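Local coordinates for 3,4-dihydroxy-2-butanone 4-phosphate synthase (Acinetobacter baumannii, PDB 6MNZ), which acts as a 3,4-dihydroxy-2-butanone 4-phosphate synthase of riboflavin biosynthesis, converting D-ribulose 5-phosphate to 3,4-dihydroxy-2-butanone 4-phosphate and formate, at the interface of chains A and B. Numbering follows the deposited sequence. Chains: chain A/B, 3,4-dihydroxy-2-butanone 4-phosphate synthase.

Contact 1: the interface of chains A and B. Residues chain A 234, 236, 292-295, 298; chain B 260, 299-303.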
# COMPACT_ATOMS: atom_id res chain seq x y z
N ILE A 234 11.68 6.15 6.17
CA ILE A 234 12.98 6.16 6.81
C ILE A 234 14.04 6.46 5.75
O ILE A 234 14.09 5.78 4.72
CB ILE A 234 13.26 4.84 7.54
CG1 ILE A 234 14.62 4.87 8.25
CG2 ILE A 234 13.15 3.68 6.57
CD1 ILE A 234 14.57 5.62 9.56
N LEU A 236 17.95 7.32 4.34
CA LEU A 236 19.31 6.85 4.57
C LEU A 236 20.31 7.82 3.95
O LEU A 236 20.00 8.57 3.02
CB LEU A 236 19.52 5.45 3.99
CG LEU A 236 18.62 4.36 4.57
CD1 LEU A 236 18.75 3.09 3.76
CD2 LEU A 236 18.97 4.10 6.02
N TRP A 292 19.15 8.72 0.12
CA TRP A 292 18.06 7.84 -0.31
C TRP A 292 16.78 8.32 0.34
O TRP A 292 16.69 8.39 1.57
CB TRP A 292 18.35 6.39 0.07
CG TRP A 292 17.25 5.44 -0.32
CD1 TRP A 292 16.14 5.13 0.41
CD2 TRP A 292 17.21 4.59 -1.48
NE1 TRP A 292 15.39 4.18 -0.24
CE2 TRP A 292 16.04 3.82 -1.40
CE3 TRP A 292 18.03 4.45 -2.60
CZ2 TRP A 292 15.62 2.99 -2.43
CZ3 TRP A 292 17.64 3.59 -3.61
CH2 TRP A 292 16.43 2.90 -3.53
N ILE A 293 15.79 8.66 -0.48
CA ILE A 293 14.49 9.08 0.03
C ILE A 293 13.69 7.83 0.40
O ILE A 293 13.43 6.97 -0.45
CB ILE A 293 13.72 9.92 -1.00
CG1 ILE A 293 14.63 10.87 -1.78
CG2 ILE A 293 12.64 10.73 -0.29
CD1 ILE A 293 14.19 11.09 -3.23
N GLY A 294 13.14 7.83 1.61
CA GLY A 294 12.14 6.84 1.95
C GLY A 294 10.86 7.05 1.17
O GLY A 294 10.40 8.18 0.99
N GLN A 295 10.29 5.95 0.69
CA GLN A 295 9.00 5.95 0.01
C GLN A 295 8.10 4.95 0.72
O GLN A 295 8.57 3.92 1.21
CB GLN A 295 9.15 5.56 -1.46
CG GLN A 295 8.80 6.64 -2.47
CD GLN A 295 8.80 6.12 -3.90
OE1 GLN A 295 9.86 5.83 -4.46
NE2 GLN A 295 7.62 5.84 -4.43
N LEU A 298 7.89 1.21 -3.05
CA LEU A 298 8.69 1.35 -4.26
C LEU A 298 7.97 0.67 -5.41
O LEU A 298 7.60 -0.50 -5.31
CB LEU A 298 10.08 0.75 -4.07
CG LEU A 298 11.02 1.49 -3.11
CD1 LEU A 298 12.37 0.80 -3.05
CD2 LEU A 298 11.18 2.95 -3.52
N ASP B 260 21.00 -2.13 -3.80
CA ASP B 260 21.56 -0.80 -3.69
C ASP B 260 22.90 -0.85 -2.98
O ASP B 260 23.79 -0.04 -3.27
CB ASP B 260 20.60 0.12 -2.93
CG ASP B 260 19.40 0.52 -3.76
OD1 ASP B 260 19.60 1.01 -4.90
OD2 ASP B 260 18.25 0.37 -3.28
N GLN B 299 9.48 -3.49 -1.06
CA GLN B 299 9.95 -2.91 0.19
C GLN B 299 10.99 -1.82 -0.08
O GLN B 299 11.82 -1.93 -0.98
CB GLN B 299 10.55 -3.99 1.09
CG GLN B 299 10.90 -3.51 2.48
CD GLN B 299 11.38 -4.63 3.38
OE1 GLN B 299 11.92 -5.63 2.91
NE2 GLN B 299 11.17 -4.48 4.68
N ASP B 300 10.92 -0.75 0.72
CA ASP B 300 11.90 0.32 0.68
C ASP B 300 13.18 -0.09 1.41
O ASP B 300 13.23 -1.09 2.12
CB ASP B 300 11.31 1.58 1.30
CG ASP B 300 12.14 2.82 1.02
OD1 ASP B 300 12.94 2.79 0.07
OD2 ASP B 300 12.05 3.77 1.81
N LEU B 301 14.25 0.67 1.16
CA LEU B 301 15.58 0.22 1.56
C LEU B 301 15.75 0.25 3.07
O LEU B 301 16.68 -0.37 3.59
CB LEU B 301 16.66 1.07 0.89
CG LEU B 301 18.10 0.85 1.38
CD1 LEU B 301 18.55 -0.59 1.20
CD2 LEU B 301 19.06 1.79 0.67
N GLY B 302 15.06 1.16 3.74
CA GLY B 302 15.32 1.42 5.14
C GLY B 302 14.92 0.27 6.04
O GLY B 302 15.68 -0.12 6.93
N PRO B 303 13.64 -0.14 5.97
CA PRO B 303 13.06 -0.91 7.08
C PRO B 303 13.90 -2.11 7.48
O PRO B 303 14.23 -2.96 6.64
CB PRO B 303 11.70 -1.35 6.52
CG PRO B 303 11.31 -0.22 5.61
CD PRO B 303 12.59 0.38 5.06
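B:Asp300 is the polar centre of this patch of the homodimer interface. It sits on a loop of chain B, and its carboxylate points into chain A. CG lies anti to the backbone N (chi1 -167°). CB passes the carbonyl O of A:Gln295. CG comes to the edge of the A:Trp292 indole, in the plane of the ring. The two oxygens then part. OD1 accepts a hydrogen bond from the indole NE1 of A:Trp292 at 2.8 Å, through its syn lone pair. This bond is fairly straight, 159° at the hydrogen, and the two side chains meet tip to tip. OD1 also takes the backbone N of B:Leu301 at 2.7 Å, from above the carboxylate plane. OD2 accepts from the backbone N of A:Gln295 at 3.0 Å, again from above the plane. Two N-H groups from chain A and the N-H of B:Leu301 in its own chain grip the carboxylate and should fix its rotation. They may also favour its charged form.

A:Trp292 ends strand 290-292, with its CG anti to the backbone N. B:Leu301 lays CB over one face of the indole, 3.9 Å from the centroid of the five-membered ring. The B:Asp260 carboxylate lies above the CZ3-CH2 rim on that same face, planes 61° apart, its CG 3.5 Å from CZ3 of A:Trp292. A:Leu298 CD1 lies at the ring edge. A:Leu236 CD1 meets B:Leu301 CG and CD2, the two leucines crossing at about a right angle. A:Ile234 turns CG2 to B:Gly302 CA, 3.4 Å away, and to B:Pro303 CD. The site joins chain B loops to strand ends and adjoining loops of chain A and so helps hold the dimer together.

Contact 2: the interface of chains A and B. Residues chain A 214-218, 238; chain B 259-263.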
# COMPACT_ATOMS: atom_id res chain seq x y z
N ILE A 214 28.54 -0.57 7.41
CA ILE A 214 28.11 -1.65 6.54
C ILE A 214 29.26 -2.02 5.62
O ILE A 214 30.03 -1.16 5.18
CB ILE A 214 26.87 -1.26 5.71
CG1 ILE A 214 27.08 0.11 5.07
CG2 ILE A 214 25.63 -1.25 6.58
CD1 ILE A 214 26.20 0.37 3.87
N GLN A 215 29.28 -3.29 5.21
CA GLN A 215 30.33 -3.81 4.34
C GLN A 215 29.71 -4.15 2.99
O GLN A 215 28.74 -4.92 2.92
CB GLN A 215 30.99 -5.05 4.96
CG GLN A 215 31.52 -4.81 6.36
CD GLN A 215 32.53 -3.68 6.42
OE1 GLN A 215 33.16 -3.34 5.41
NE2 GLN A 215 32.71 -3.10 7.60
N THR A 216 30.20 -3.49 1.94
CA THR A 216 29.60 -3.57 0.62
C THR A 216 30.64 -4.02 -0.39
O THR A 216 31.85 -3.84 -0.19
CB THR A 216 29.02 -2.21 0.20
OG1 THR A 216 28.28 -1.65 1.30
CG2 THR A 216 28.10 -2.37 -0.98
N GLU A 217 30.16 -4.45 -1.56
CA GLU A 217 31.05 -4.76 -2.67
C GLU A 217 31.78 -3.54 -3.20
O GLU A 217 32.79 -3.69 -3.90
CB GLU A 217 30.26 -5.43 -3.80
CG GLU A 217 29.42 -6.61 -3.35
CD GLU A 217 29.29 -7.68 -4.42
OE1 GLU A 217 29.99 -7.60 -5.45
OE2 GLU A 217 28.47 -8.60 -4.24
N TYR A 218 31.24 -2.34 -2.99
CA TYR A 218 31.99 -1.12 -3.28
C TYR A 218 32.97 -0.78 -2.16
O TYR A 218 33.97 -0.11 -2.40
CB TYR A 218 31.05 0.05 -3.51
CG TYR A 218 29.81 -0.29 -4.31
CD1 TYR A 218 28.58 -0.42 -3.68
CD2 TYR A 218 29.84 -0.32 -5.69
CE1 TYR A 218 27.44 -0.71 -4.40
CE2 TYR A 218 28.70 -0.61 -6.42
CZ TYR A 218 27.50 -0.78 -5.77
OH TYR A 218 26.37 -1.12 -6.47
N LEU A 238 24.39 7.07 2.80
CA LEU A 238 25.65 6.34 2.74
C LEU A 238 26.80 7.31 2.56
O LEU A 238 26.84 8.07 1.58
CB LEU A 238 25.61 5.33 1.60
CG LEU A 238 24.84 4.04 1.87
CD1 LEU A 238 23.35 4.31 1.91
CD2 LEU A 238 25.16 2.98 0.83
N ARG B 259 20.13 -4.75 -3.36
CA ARG B 259 21.03 -4.46 -4.47
C ARG B 259 21.73 -3.12 -4.30
O ARG B 259 22.78 -2.90 -4.92
CB ARG B 259 20.27 -4.45 -5.79
CG ARG B 259 19.21 -5.51 -5.86
CD ARG B 259 19.82 -6.88 -5.68
NE ARG B 259 18.86 -7.91 -6.05
CZ ARG B 259 17.64 -7.99 -5.56
NH1 ARG B 259 17.40 -7.50 -4.35
NH2 ARG B 259 16.76 -8.81 -6.11
N ASP B 260 21.00 -2.13 -3.80
CA ASP B 260 21.56 -0.80 -3.69
C ASP B 260 22.90 -0.85 -2.98
O ASP B 260 23.79 -0.04 -3.27
CB ASP B 260 20.60 0.12 -2.93
CG ASP B 260 19.40 0.52 -3.76
OD1 ASP B 260 19.60 1.01 -4.90
OD2 ASP B 260 18.25 0.37 -3.28
N LEU B 261 23.07 -1.80 -2.06
CA LEU B 261 24.37 -1.95 -1.42
C LEU B 261 25.20 -3.11 -1.97
O LEU B 261 26.10 -2.87 -2.79
CB LEU B 261 24.16 -2.15 0.08
CG LEU B 261 23.99 -0.87 0.89
CD1 LEU B 261 22.79 -0.06 0.44
CD2 LEU B 261 23.87 -1.24 2.36
N LEU B 262 24.74 -4.34 -1.79
CA LEU B 262 25.44 -5.48 -2.37
C LEU B 262 24.92 -5.69 -3.79
O LEU B 262 24.18 -4.87 -4.33
CB LEU B 262 25.28 -6.73 -1.50
CG LEU B 262 25.91 -6.83 -0.10
CD1 LEU B 262 25.46 -8.16 0.55
CD2 LEU B 262 27.44 -6.77 -0.12
N LYS B 263 25.29 -6.82 -4.41
CA LYS B 263 25.07 -6.99 -5.85
C LYS B 263 24.84 -8.48 -6.12
O LYS B 263 25.79 -9.24 -6.31
CB LYS B 263 26.26 -6.45 -6.65
CG LYS B 263 26.47 -4.95 -6.48
CD LYS B 263 27.60 -4.41 -7.34
CE LYS B 263 28.92 -5.13 -7.07
NZ LYS B 263 30.10 -4.26 -7.35
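The backbone of A:Thr216 is still extended (phi/psi -124/164°) after strand 206-215, whereas A:Glu217 and A:Tyr218 turn, and the B:259-263 loop lies against this bend. B:Leu261 is the apolar plug. Its CG is anti to the carbonyl carbon, beside the backbone N, and its two methyls part. CD2 goes to A:Ile214 CD1, where the side chains cross at about a right angle. CD1 goes to A:Leu238 CD2 at 3.9 Å. A:Thr216 has its CG2 methyl anti to the backbone N and turns it to the B:Leu261 backbone, 3.8 Å from CA. A:Tyr218 brings ring atom CE1 beside the carbonyl O of B:Leu261.

B:Leu262 points CD2 at A:Glu217 CG, 3.8 Å away, and also packs on A:Thr216 CA. B:Lys263 crosses A:Glu217 obliquely, with its chain bent at chi3 (-56°). Its CD passes off one face of the A:Tyr218 ring, the side of the B:Leu261 carbonyl O, beyond CZ (4.0 Å) and near the phenol OH. Its CE packs on A:Glu217 CB at 3.6 Å. The ammonium NZ forms a long salt bridge to carboxylate oxygen OE1 of A:Glu217, at 3.8 Å. The fit is therefore mainly apolar, with the charged pair of A:Glu217 and B:Lys263 added to it. The site lies at the end of strand 206-215 and the turn into strand 220-228, beside A:Leu238 of strand 235-239, in the region of the GTP cyclohydrolase II-like sequence.

Contact 1 and contact 2 are neighbouring patches of one two-fold interface, with centres about 14 Å apart. They share B:Asp260. Its side chain serves contact 1, while its backbone leads into B:Leu261 of contact 2. Strand 235-239 of chain A also spans both, with A:Leu236 in the first and A:Leu238 in the second. Contact 1 is held by hydrogen bonds to a carboxylate as well as packing, whereas contact 2 relies mostly on side-chain packing. Both lie in the GTP cyclohydrolase II-like region. Each has a twin with the chains exchanged, so the C-terminal parts join the subunits of the homodimer here.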